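Local coordinates for fibronectin type III domain-containing protein (Simiduia agarivorans, PDB 6P2K) that probably cleaves xyloglucan through this glycoside hydrolase family 74 part, built of two seven-bladed beta-propellers, of a longer protein, at residues B[325-330]-B[436-441]. Sequence-based numbering, arbitrary orientation.
Sequences WDYATP and QHRRGG
Between Y327 and R438 one water accepts two hydrogen bonds, 2.9 Å from R438 NH1 and 3.1 Å from the backbone N of Y327, bridging side chain and main chain. Y327 centres an inverse gamma turn, closed by a weak A328 N to D326 O bond, which presents its N to the water and its O to the arginine. A long side chain ending in a flat, multi-donor group fits here: R438, bent at chi3 (85°), lays its guanidinium under Y327 O. That Y327 O is 3.3 Å from both R438 NH1 and R438 NH2, at angles too poor for hydrogen bonds. Y327 O and H437 NE2 flank opposite faces of the guanidinium, both offset toward the rim. Tyrosine adds bulk: Y327 CB lies 3.8 Å from R438 NH1, and the ring runs obliquely beside R438 NE, its plane 57° from the guanidinium. D326 OD1, 4.9 Å from R438 NH1, is not in contact but may help balance the positive charge. A leucine in place of R438 would probably leave the water with one protein donor fewer and Y327 CB less covered. R439 NH1 bonds Q436 O within its own loop. Separately, Y327 packs on G441 of a neighbouring subunit. The contact thus ties together two connections between successive four-stranded blade sheets, 304-314 to 336-338 and 431-432 to 447-456, in the two-propeller fold of family 74.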
loop_
_atom_site.group_PDB
_atom_site.type_symbol
_atom_site.label_atom_id
_atom_site.label_comp_id
_atom_site.label_asym_id
_atom_site.label_seq_id
_atom_site.Cartn_x
_atom_site.Cartn_y
_atom_site.Cartn_z
ATOM N N TRP B 325 0.278 32.434 -3.166
ATOM C CA TRP B 325 1.407 31.512 -3.118
ATOM C C TRP B 325 2.393 31.873 -2.016
ATOM O O TRP B 325 3.057 30.982 -1.472
ATOM C CB TRP B 325 2.125 31.451 -4.475
ATOM C CG TRP B 325 2.818 32.716 -4.938
ATOM C CD1 TRP B 325 2.363 33.601 -5.875
ATOM C CD2 TRP B 325 4.103 33.204 -4.520
ATOM N NE1 TRP B 325 3.274 34.614 -6.055
ATOM C CE2 TRP B 325 4.349 34.395 -5.234
ATOM C CE3 TRP B 325 5.063 32.756 -3.606
ATOM C CZ2 TRP B 325 5.515 35.142 -5.062
ATOM C CZ3 TRP B 325 6.219 33.504 -3.433
ATOM C CH2 TRP B 325 6.435 34.683 -4.161
ATOM N N ASP B 326 2.491 33.155 -1.663
ATOM C CA ASP B 326 3.478 33.633 -0.694
ATOM C C ASP B 326 2.888 33.509 0.704
ATOM O O ASP B 326 2.195 34.402 1.195
ATOM C CB ASP B 326 3.879 35.069 -1.014
ATOM C CG ASP B 326 5.086 35.536 -0.218
ATOM O OD1 ASP B 326 5.661 34.727 0.541
ATOM O OD2 ASP B 326 5.461 36.720 -0.356
ATOM N N TYR B 327 3.169 32.382 1.361
ATOM C CA TYR B 327 2.693 32.141 2.723
ATOM C C TYR B 327 3.458 33.069 3.664
ATOM O O TYR B 327 4.438 32.692 4.312
ATOM C CB TYR B 327 2.862 30.674 3.104
ATOM C CG TYR B 327 2.097 30.282 4.350
ATOM C CD1 TYR B 327 0.752 29.948 4.283
ATOM C CD2 TYR B 327 2.720 30.246 5.593
ATOM C CE1 TYR B 327 0.046 29.591 5.417
ATOM C CE2 TYR B 327 2.023 29.884 6.733
ATOM C CZ TYR B 327 0.686 29.563 6.636
ATOM O OH TYR B 327 -0.013 29.206 7.764
ATOM N N ALA B 328 2.998 34.316 3.731
ATOM C CA ALA B 328 3.649 35.373 4.503
ATOM C C ALA B 328 2.664 35.852 5.562
ATOM O O ALA B 328 1.814 36.706 5.290
ATOM C CB ALA B 328 4.096 36.517 3.596
ATOM N N THR B 329 2.778 35.303 6.771
ATOM C CA THR B 329 1.834 35.588 7.838
ATOM C C THR B 329 2.566 35.671 9.170
ATOM O O THR B 329 3.505 34.895 9.411
ATOM C CB THR B 329 0.735 34.515 7.907
ATOM O OG1 THR B 329 -0.078 34.724 9.067
ATOM C CG2 THR B 329 1.346 33.116 7.962
ATOM N N PRO B 330 2.190 36.619 10.048
ATOM C CA PRO B 330 1.230 37.706 9.818
ATOM C C PRO B 330 1.693 38.657 8.719
ATOM O O PRO B 330 2.879 38.660 8.394
ATOM C CB PRO B 330 1.184 38.429 11.170
ATOM C CG PRO B 330 1.620 37.419 12.158
ATOM C CD PRO B 330 2.649 36.590 11.448
ATOM N N GLN B 436 6.361 23.659 -0.712
ATOM C CA GLN B 436 7.223 22.553 -0.305
ATOM C C GLN B 436 8.572 23.009 0.238
ATOM O O GLN B 436 9.300 22.179 0.792
ATOM C CB GLN B 436 7.429 21.578 -1.471
ATOM C CG GLN B 436 6.160 20.815 -1.860
ATOM C CD GLN B 436 6.430 19.568 -2.699
ATOM O OE1 GLN B 436 7.577 19.231 -2.996
ATOM N NE2 GLN B 436 5.361 18.875 -3.081
ATOM N N HIS B 437 8.926 24.291 0.115
ATOM C CA HIS B 437 10.162 24.763 0.731
ATOM C C HIS B 437 10.015 24.971 2.233
ATOM O O HIS B 437 11.030 25.078 2.934
ATOM C CB HIS B 437 10.643 26.050 0.046
ATOM C CG HIS B 437 10.231 27.316 0.736
ATOM N ND1 HIS B 437 9.038 27.957 0.465
ATOM C CD2 HIS B 437 10.869 28.084 1.652
ATOM C CE1 HIS B 437 8.953 29.053 1.197
ATOM N NE2 HIS B 437 10.050 29.153 1.927
ATOM N N ARG B 438 8.785 24.988 2.742
ATOM C CA ARG B 438 8.526 25.133 4.172
ATOM C C ARG B 438 8.463 23.739 4.785
ATOM O O ARG B 438 7.425 23.073 4.745
ATOM C CB ARG B 438 7.243 25.924 4.395
ATOM C CG ARG B 438 7.058 27.060 3.392
ATOM C CD ARG B 438 5.964 28.033 3.804
ATOM N NE ARG B 438 6.463 29.064 4.710
ATOM C CZ ARG B 438 6.788 30.297 4.335
ATOM N NH1 ARG B 438 6.680 30.665 3.063
ATOM N NH2 ARG B 438 7.228 31.161 5.237
ATOM N N ARG B 439 9.585 23.294 5.353
ATOM C CA ARG B 439 9.736 21.915 5.794
ATOM C C ARG B 439 9.200 21.666 7.199
ATOM O O ARG B 439 9.091 20.503 7.603
ATOM C CB ARG B 439 11.213 21.499 5.737
ATOM C CG ARG B 439 11.914 21.824 4.421
ATOM C CD ARG B 439 11.216 21.196 3.213
ATOM N NE ARG B 439 11.346 19.740 3.170
ATOM C CZ ARG B 439 10.838 18.975 2.208
ATOM N NH1 ARG B 439 10.165 19.525 1.203
ATOM N NH2 ARG B 439 11.003 17.659 2.248
ATOM N N GLY B 440 8.860 22.710 7.944
ATOM C CA GLY B 440 8.351 22.548 9.288
ATOM C C GLY B 440 9.423 22.788 10.338
ATOM O O GLY B 440 10.627 22.698 10.080
ATOM N N GLY B 441 8.971 23.106 11.549
ATOM C CA GLY B 441 9.893 23.397 12.635
ATOM C C GLY B 441 10.788 24.590 12.384
ATOM O O GLY B 441 11.939 24.600 12.836
HETATM O O HOH W 1 5.030 29.938 0.738
#